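Local coordinates for protein polyketide biosynthesis 3-hydroxy-3-methylglutaryl-ACP synthase PksG (Bacillus subtilis, PDB 4YXT) that catalyses the aldol condensation of an acetyl group carried by the acyl carrier protein AcpK with a beta-ketothioester polyketide intermediate during synthesis of the antibiotic bacillaene, at residues Thr282-Val294 against Phe303-Phe315. The protein carries 1 engineered substitution. Sequence-based numbering, arbitrary orientation.
Sequences TRVKPGLNYCQRV and FLALASTIDQGRF
S308 and Y290 carry most of the polar contact between 282-294 and helix 301-312. S308 OG donates a hydrogen bond to P286 O at 2.7 Å, lying in the plane of that carbonyl. The same OG accepts from Y290 N at 3.1 Å, with an N-H...O angle of 161°. One buried hydroxyl thus ties the carbonyl of P286 to the amide of Y290, four residues on. It can do so because OG is anti to the backbone N (chi1 -170°).

The Y290 ring lies against the helix, with S308 OG over one face, offset toward the rim. Y290 OH donates to D311 OD2 at 2.8 Å, meeting the anti lone pair of OD2, the one away from the other carboxylate oxygen. OD2 sits at the ring edge, and the two planes are nearly perpendicular (84°). Helix 352-357 also packs on Y290. Beside it, the amides of N289 and Q312 stack with their planes nearly parallel.

The nearest CA atoms across the two segments are those of G287 and T309, 4.0 Å apart. With no side chain at G287, T309 OG1 comes to 3.2 Å from G287 CA. That hydroxyl donates to A305 O and accepts a hydrogen bond from a water, which also makes a weak bond with G287 N. G287 O meets A305 CA in a CA-H...O contact of 3.3 Å.

Apolar packing continues toward V294. L304 CD2 touches V294 CB and C291 SG, while C291 SG lies against A305 CB. L304 and A307 also touch V11 of strand 5-12.

Both segments belong to the C-terminal family region of an HMG-CoA synthase, a member of the thiolase-like superfamily. Here, the short helices 285-288 and 291-294 that follow helix 273-283 pack on helix 301-312 beside the central sheet, with the A305 side chain about 7 Å from that of H250, the probable proton donor/acceptor.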
ATOM      1  N   THR A 282       4.362 -34.372  -8.506  1.00 28.96           N
ATOM      2  CA  THR A 282       4.471 -34.380  -7.060  1.00 28.46           C
ATOM      3  C   THR A 282       4.304 -32.981  -6.404  1.00 28.04           C
ATOM      4  O   THR A 282       3.473 -32.802  -5.523  1.00 27.26           O
ATOM      5  CB  THR A 282       5.833 -34.931  -6.695  1.00 28.60           C
ATOM      6  OG1 THR A 282       5.952 -36.212  -7.290  1.00 30.55           O
ATOM      7  CG2 THR A 282       5.980 -35.086  -5.231  1.00 31.82           C
ATOM      8  N   ARG A 283       5.075 -31.996  -6.864  1.00 24.52           N
ATOM      9  CA  ARG A 283       5.312 -30.804  -6.085  1.00 22.61           C
ATOM     10  C   ARG A 283       4.586 -29.587  -6.504  1.00 22.47           C
ATOM     11  O   ARG A 283       4.574 -28.613  -5.772  1.00 21.42           O
ATOM     12  CB  ARG A 283       6.787 -30.472  -6.157  1.00 24.02           C
ATOM     13  CG  ARG A 283       7.632 -31.488  -5.451  1.00 23.96           C
ATOM     14  CD  ARG A 283       8.905 -30.836  -5.014  1.00 26.60           C
ATOM     15  NE  ARG A 283       9.667 -30.290  -6.119  1.00 24.63           N
ATOM     16  CZ  ARG A 283      10.756 -29.559  -5.954  1.00 26.42           C
ATOM     17  NH1 ARG A 283      11.209 -29.255  -4.720  1.00 27.14           N
ATOM     18  NH2 ARG A 283      11.408 -29.156  -7.017  1.00 24.67           N
ATOM     19  N   VAL A 284       4.041 -29.599  -7.714  1.00 22.42           N
ATOM     20  CA  VAL A 284       3.553 -28.395  -8.340  1.00 22.64           C
ATOM     21  C   VAL A 284       2.091 -28.476  -8.727  1.00 21.92           C
ATOM     22  O   VAL A 284       1.291 -27.538  -8.464  1.00 19.26           O
ATOM     23  CB  VAL A 284       4.388 -28.084  -9.585  1.00 23.76           C
ATOM     24  CG1 VAL A 284       3.983 -26.761 -10.195  1.00 24.51           C
ATOM     25  CG2 VAL A 284       5.874 -28.088  -9.240  1.00 26.08           C
ATOM     26  N   LYS A 285       1.720 -29.595  -9.327  1.00 22.64           N
ATOM     27  CA  LYS A 285       0.359 -29.790  -9.794  1.00 26.38           C
ATOM     28  C   LYS A 285      -0.679 -29.667  -8.670  1.00 23.30           C
ATOM     29  O   LYS A 285      -1.712 -29.138  -8.910  1.00 23.11           O
ATOM     30  CB  LYS A 285       0.209 -31.136 -10.523  1.00 30.03           C
ATOM     31  CG  LYS A 285      -1.232 -31.564 -10.758  1.00 32.80           C
ATOM     32  CD  LYS A 285      -1.328 -32.729 -11.734  1.00 37.61           C
ATOM     33  CE  LYS A 285      -2.738 -32.870 -12.340  1.00 37.82           C
ATOM     34  NZ  LYS A 285      -3.716 -33.387 -11.330  1.00 40.21           N
ATOM     35  N   PRO A 286      -0.413 -30.148  -7.449  1.00 24.02           N
ATOM     36  CA  PRO A 286      -1.463 -29.832  -6.437  1.00 26.92           C
ATOM     37  C   PRO A 286      -1.871 -28.304  -6.330  1.00 29.06           C
ATOM     38  O   PRO A 286      -3.089 -27.945  -6.284  1.00 29.65           O
ATOM     39  CB  PRO A 286      -0.846 -30.359  -5.146  1.00 26.78           C
ATOM     40  CG  PRO A 286       0.013 -31.524  -5.621  1.00 25.01           C
ATOM     41  CD  PRO A 286       0.606 -31.052  -6.912  1.00 24.37           C
ATOM     42  N   GLY A 287      -0.866 -27.430  -6.378  1.00 27.13           N
ATOM     43  CA  GLY A 287      -1.092 -25.997  -6.261  1.00 25.34           C
ATOM     44  C   GLY A 287      -1.902 -25.385  -7.374  1.00 26.63           C
ATOM     45  O   GLY A 287      -2.514 -24.366  -7.150  1.00 22.73           O
ATOM     46  N   LEU A 288      -1.962 -26.031  -8.553  1.00 28.29           N
ATOM     47  CA  LEU A 288      -2.651 -25.448  -9.722  1.00 30.76           C
ATOM     48  C   LEU A 288      -4.134 -25.741  -9.775  1.00 28.98           C
ATOM     49  O   LEU A 288      -4.848 -25.122 -10.555  1.00 28.36           O
ATOM     50  CB  LEU A 288      -2.027 -25.950 -11.045  1.00 35.88           C
ATOM     51  CG  LEU A 288      -0.690 -25.359 -11.501  1.00 40.38           C
ATOM     52  CD1 LEU A 288       0.396 -25.714 -10.503  1.00 46.17           C
ATOM     53  CD2 LEU A 288      -0.306 -25.914 -12.854  1.00 41.49           C
ATOM     54  N   ASN A 289      -4.592 -26.703  -8.982  1.00 26.79           N
ATOM     55  CA  ASN A 289      -5.984 -27.099  -8.991  1.00 25.32           C
ATOM     56  C   ASN A 289      -6.989 -25.944  -8.900  1.00 26.21           C
ATOM     57  O   ASN A 289      -7.830 -25.778  -9.810  1.00 26.64           O
ATOM     58  CB  ASN A 289      -6.228 -28.102  -7.881  1.00 28.83           C
ATOM     59  CG  ASN A 289      -7.610 -28.749  -7.960  1.00 29.68           C
ATOM     60  OD1 ASN A 289      -8.632 -28.110  -7.842  1.00 26.90           O
ATOM     61  ND2 ASN A 289      -7.612 -30.036  -8.139  1.00 35.43           N
ATOM     62  N   TYR A 290      -6.913 -25.106  -7.858  1.00 25.80           N
ATOM     63  CA  TYR A 290      -7.916 -24.012  -7.726  1.00 25.78           C
ATOM     64  C   TYR A 290      -7.680 -22.883  -8.729  1.00 24.00           C
ATOM     65  O   TYR A 290      -8.597 -22.220  -9.224  1.00 20.32           O
ATOM     66  CB  TYR A 290      -7.922 -23.435  -6.312  1.00 25.49           C
ATOM     67  CG  TYR A 290      -8.276 -24.391  -5.250  1.00 28.88           C
ATOM     68  CD1 TYR A 290      -9.046 -25.529  -5.523  1.00 30.91           C
ATOM     69  CD2 TYR A 290      -7.856 -24.182  -3.953  1.00 30.23           C
ATOM     70  CE1 TYR A 290      -9.373 -26.419  -4.535  1.00 33.83           C
ATOM     71  CE2 TYR A 290      -8.183 -25.079  -2.941  1.00 31.28           C
ATOM     72  CZ  TYR A 290      -8.946 -26.198  -3.220  1.00 34.26           C
ATOM     73  OH  TYR A 290      -9.261 -27.116  -2.202  1.00 31.15           O
ATOM     74  N   CYS A 291      -6.422 -22.656  -9.019  1.00 24.32           N
ATOM     75  CA  CYS A 291      -6.074 -21.636  -9.980  1.00 24.97           C
ATOM     76  C   CYS A 291      -6.762 -21.883 -11.307  1.00 24.42           C
ATOM     77  O   CYS A 291      -7.252 -20.958 -11.917  1.00 23.33           O
ATOM     78  CB  CYS A 291      -4.541 -21.580 -10.136  1.00 27.02           C
ATOM     79  SG  CYS A 291      -3.761 -20.999  -8.602  1.00 29.96           S
ATOM     80  N   GLN A 292      -6.827 -23.140 -11.720  1.00 23.58           N
ATOM     81  CA  GLN A 292      -7.509 -23.502 -12.940  1.00 27.21           C
ATOM     82  C   GLN A 292      -9.003 -23.262 -12.932  1.00 26.15           C
ATOM     83  O   GLN A 292      -9.609 -23.348 -13.981  1.00 26.95           O
ATOM     84  CB  GLN A 292      -7.380 -24.992 -13.188  1.00 31.13           C
ATOM     85  CG  GLN A 292      -5.976 -25.466 -13.471  1.00 38.71           C
ATOM     86  CD  GLN A 292      -6.013 -26.891 -13.945  1.00 44.77           C
ATOM     87  OE1 GLN A 292      -6.338 -27.146 -15.105  1.00 52.87           O
ATOM     88  NE2 GLN A 292      -5.752 -27.829 -13.042  1.00 44.76           N
ATOM     89  N   ARG A 293      -9.601 -23.028 -11.771  1.00 23.10           N
ATOM     90  CA  ARG A 293     -11.036 -22.876 -11.684  1.00 24.25           C
ATOM     91  C   ARG A 293     -11.472 -21.449 -11.435  1.00 26.21           C
ATOM     92  O   ARG A 293     -12.642 -21.083 -11.665  1.00 23.07           O
ATOM     93  CB  ARG A 293     -11.586 -23.827 -10.629  1.00 24.16           C
ATOM     94  CG  ARG A 293     -11.268 -25.292 -10.872  1.00 25.21           C
ATOM     95  CD  ARG A 293     -11.862 -26.221  -9.789  1.00 25.80           C
ATOM     96  NE  ARG A 293     -13.304 -26.079  -9.824  1.00 24.84           N
ATOM     97  CZ  ARG A 293     -14.151 -26.581  -8.962  1.00 23.66           C
ATOM     98  NH1 ARG A 293     -13.740 -27.258  -7.901  1.00 23.18           N
ATOM     99  NH2 ARG A 293     -15.432 -26.326  -9.148  1.00 25.82           N
ATOM    100  N   VAL A 294     -10.510 -20.618 -11.044  1.00 26.54           N
ATOM    101  CA  VAL A 294     -10.780 -19.184 -10.817  1.00 26.49           C
ATOM    102  C   VAL A 294     -10.202 -18.203 -11.857  1.00 23.56           C
ATOM    103  O   VAL A 294     -10.791 -17.160 -12.191  1.00 22.77           O
ATOM    104  CB  VAL A 294     -10.297 -18.827  -9.391  1.00 27.41           C
ATOM    105  CG1 VAL A 294     -10.869 -17.496  -8.955  1.00 29.82           C
ATOM    106  CG2 VAL A 294     -10.811 -19.880  -8.421  1.00 30.84           C
ATOM    107  N   PHE A 303      -1.377 -16.760  -3.299  1.00 21.22           N
ATOM    108  CA  PHE A 303      -2.098 -17.291  -2.161  1.00 20.02           C
ATOM    109  C   PHE A 303      -3.065 -18.413  -2.537  1.00 19.83           C
ATOM    110  O   PHE A 303      -3.160 -19.366  -1.784  1.00 17.93           O
ATOM    111  CB  PHE A 303      -2.845 -16.193  -1.402  1.00 21.52           C
ATOM    112  CG  PHE A 303      -1.950 -15.189  -0.710  1.00 23.53           C
ATOM    113  CD1 PHE A 303      -0.675 -15.546  -0.225  1.00 25.94           C
ATOM    114  CD2 PHE A 303      -2.410 -13.900  -0.480  1.00 26.49           C
ATOM    115  CE1 PHE A 303       0.120 -14.601   0.415  1.00 28.26           C
ATOM    116  CE2 PHE A 303      -1.609 -12.948   0.168  1.00 28.84           C
ATOM    117  CZ  PHE A 303      -0.353 -13.317   0.622  1.00 30.02           C
ATOM    118  N   LEU A 304      -3.761 -18.277  -3.684  1.00 16.35           N
ATOM    119  CA  LEU A 304      -4.676 -19.257  -4.188  1.00 18.95           C
ATOM    120  C   LEU A 304      -4.003 -20.569  -4.522  1.00 20.19           C
ATOM    121  O   LEU A 304      -4.609 -21.637  -4.315  1.00 21.19           O
ATOM    122  CB  LEU A 304      -5.410 -18.701  -5.444  1.00 21.23           C
ATOM    123  CG  LEU A 304      -6.574 -19.493  -6.033  1.00 23.57           C
ATOM    124  CD1 LEU A 304      -7.719 -19.547  -5.060  1.00 25.30           C
ATOM    125  CD2 LEU A 304      -7.042 -18.922  -7.376  1.00 24.31           C
ATOM    126  N   ALA A 305      -2.773 -20.496  -5.062  1.00 20.48           N
ATOM    127  CA  ALA A 305      -1.971 -21.679  -5.370  1.00 20.80           C
ATOM    128  C   ALA A 305      -1.473 -22.286  -4.074  1.00 19.90           C
ATOM    129  O   ALA A 305      -1.308 -23.521  -3.913  1.00 21.89           O
ATOM    130  CB  ALA A 305      -0.767 -21.303  -6.271  1.00 20.85           C
ATOM    131  N   LEU A 306      -1.217 -21.439  -3.113  1.00 19.40           N
ATOM    132  CA  LEU A 306      -0.758 -21.973  -1.811  1.00 19.03           C
ATOM    133  C   LEU A 306      -1.879 -22.758  -1.085  1.00 21.02           C
ATOM    134  O   LEU A 306      -1.699 -23.875  -0.624  1.00 25.31           O
ATOM    135  CB  LEU A 306      -0.336 -20.828  -0.933  1.00 18.16           C
ATOM    136  CG  LEU A 306       0.285 -21.211   0.422  1.00 16.47           C
ATOM    137  CD1 LEU A 306       1.521 -21.935   0.073  1.00 17.90           C
ATOM    138  CD2 LEU A 306       0.580 -19.963   1.232  1.00 16.51           C
ATOM    139  N   ALA A 307      -3.030 -22.145  -0.971  1.00 23.35           N
ATOM    140  CA  ALA A 307      -4.255 -22.800  -0.482  1.00 24.61           C
ATOM    141  C   ALA A 307      -4.541 -24.113  -1.228  1.00 24.91           C
ATOM    142  O   ALA A 307      -4.884 -25.139  -0.617  1.00 23.78           O
ATOM    143  CB  ALA A 307      -5.435 -21.864  -0.658  1.00 23.32           C
ATOM    144  N   SER A 308      -4.365 -24.072  -2.548  1.00 28.02           N
ATOM    145  CA  SER A 308      -4.600 -25.242  -3.386  1.00 26.07           C
ATOM    146  C   SER A 308      -3.659 -26.334  -2.984  1.00 25.96           C
ATOM    147  O   SER A 308      -4.111 -27.458  -2.855  1.00 27.19           O
ATOM    148  CB  SER A 308      -4.484 -24.942  -4.887  1.00 26.06           C
ATOM    149  OG  SER A 308      -4.951 -26.058  -5.694  1.00 21.84           O
ATOM    150  N   THR A 309      -2.381 -25.992  -2.736  1.00 25.22           N
ATOM    151  CA  THR A 309      -1.346 -26.956  -2.344  1.00 24.70           C
ATOM    152  C   THR A 309      -1.653 -27.612  -0.986  1.00 26.06           C
ATOM    153  O   THR A 309      -1.447 -28.849  -0.766  1.00 21.98           O
ATOM    154  CB  THR A 309       0.045 -26.281  -2.229  1.00 25.42           C
ATOM    155  OG1 THR A 309       0.491 -25.795  -3.510  1.00 23.18           O
ATOM    156  CG2 THR A 309       1.078 -27.223  -1.647  1.00 26.76           C
ATOM    157  N   ILE A 310      -2.122 -26.775  -0.070  1.00 27.07           N
ATOM    158  CA  ILE A 310      -2.484 -27.234   1.250  1.00 27.22           C
ATOM    159  C   ILE A 310      -3.729 -28.103   1.223  1.00 24.74           C
ATOM    160  O   ILE A 310      -3.731 -29.098   1.871  1.00 27.58           O
ATOM    161  CB  ILE A 310      -2.621 -26.090   2.276  1.00 29.74           C
ATOM    162  CG1 ILE A 310      -1.250 -25.437   2.492  1.00 28.76           C
ATOM    163  CG2 ILE A 310      -3.129 -26.647   3.608  1.00 33.07           C
ATOM    164  CD1 ILE A 310      -1.294 -24.054   3.047  1.00 27.45           C
ATOM    165  N   ASP A 311      -4.776 -27.760   0.474  1.00 26.73           N
ATOM    166  CA  ASP A 311      -5.950 -28.627   0.394  1.00 26.09           C
ATOM    167  C   ASP A 311      -5.678 -29.924  -0.393  1.00 28.47           C
ATOM    168  O   ASP A 311      -6.122 -30.984   0.008  1.00 26.25           O
ATOM    169  CB  ASP A 311      -7.178 -27.901  -0.195  1.00 27.36           C
ATOM    170  CG  ASP A 311      -7.890 -26.995   0.838  1.00 29.24           C
ATOM    171  OD1 ASP A 311      -7.397 -26.865   1.984  1.00 26.16           O
ATOM    172  OD2 ASP A 311      -8.947 -26.401   0.504  1.00 29.50           O
ATOM    173  N   GLN A 312      -4.919 -29.854  -1.481  1.00 30.35           N
ATOM    174  CA  GLN A 312      -4.809 -30.996  -2.393  1.00 29.77           C
ATOM    175  C   GLN A 312      -3.594 -31.853  -2.167  1.00 30.08           C
ATOM    176  O   GLN A 312      -3.555 -32.976  -2.633  1.00 31.99           O
ATOM    177  CB  GLN A 312      -4.886 -30.525  -3.836  1.00 30.36           C
ATOM    178  CG  GLN A 312      -6.092 -29.644  -4.119  1.00 30.26           C
ATOM    179  CD  GLN A 312      -7.412 -30.368  -3.967  1.00 32.93           C
ATOM    180  OE1 GLN A 312      -8.401 -29.813  -3.445  1.00 34.40           O
ATOM    181  NE2 GLN A 312      -7.444 -31.617  -4.407  1.00 33.65           N
ATOM    182  N   GLY A 313      -2.635 -31.388  -1.380  1.00 32.80           N
ATOM    183  CA  GLY A 313      -1.371 -32.088  -1.246  1.00 32.71           C
ATOM    184  C   GLY A 313      -1.392 -33.051  -0.088  1.00 31.03           C
ATOM    185  O   GLY A 313      -2.379 -33.182   0.557  1.00 29.84           O
ATOM    186  N   ARG A 314      -0.280 -33.731   0.147  1.00 32.96           N
ATOM    187  CA  ARG A 314      -0.176 -34.760   1.190  1.00 36.35           C
ATOM    188  C   ARG A 314       0.588 -34.235   2.403  1.00 34.63           C
ATOM    189  O   ARG A 314       1.761 -33.892   2.290  1.00 36.71           O
ATOM    190  CB  ARG A 314       0.542 -36.010   0.637  1.00 36.48           C
ATOM    191  CG  ARG A 314       0.636 -37.161   1.653  1.00 44.08           C
ATOM    192  CD  ARG A 314       1.329 -38.396   1.120  1.00 44.57           C
ATOM    193  NE  ARG A 314       0.808 -38.840  -0.173  1.00 47.89           N
ATOM    194  CZ  ARG A 314       1.309 -39.870  -0.863  1.00 53.77           C
ATOM    195  NH1 ARG A 314       2.329 -40.585  -0.376  1.00 59.81           N
ATOM    196  NH2 ARG A 314       0.776 -40.215  -2.029  1.00 49.93           N
ATOM    197  N   PHE A 315      -0.077 -34.162   3.553  1.00 34.76           N
ATOM    198  CA  PHE A 315       0.539 -33.636   4.783  1.00 34.04           C
ATOM    199  C   PHE A 315       0.421 -34.572   5.963  1.00 39.74           C
ATOM    200  O   PHE A 315      -0.136 -34.209   7.003  1.00 45.76           O
ATOM    201  CB  PHE A 315      -0.016 -32.250   5.101  1.00 29.62           C
ATOM    202  CG  PHE A 315       0.418 -31.214   4.115  1.00 28.91           C
ATOM    203  CD1 PHE A 315       1.600 -30.503   4.304  1.00 30.17           C
ATOM    204  CD2 PHE A 315      -0.288 -31.013   2.962  1.00 27.35           C
ATOM    205  CE1 PHE A 315       2.044 -29.583   3.352  1.00 29.11           C
ATOM    206  CE2 PHE A 315       0.131 -30.086   2.023  1.00 28.68           C
ATOM    207  CZ  PHE A 315       1.279 -29.354   2.219  1.00 27.08           C
TER
HETATM  208  O   HOH W   1       1.466 -27.686  -5.300  1.00 23.38           O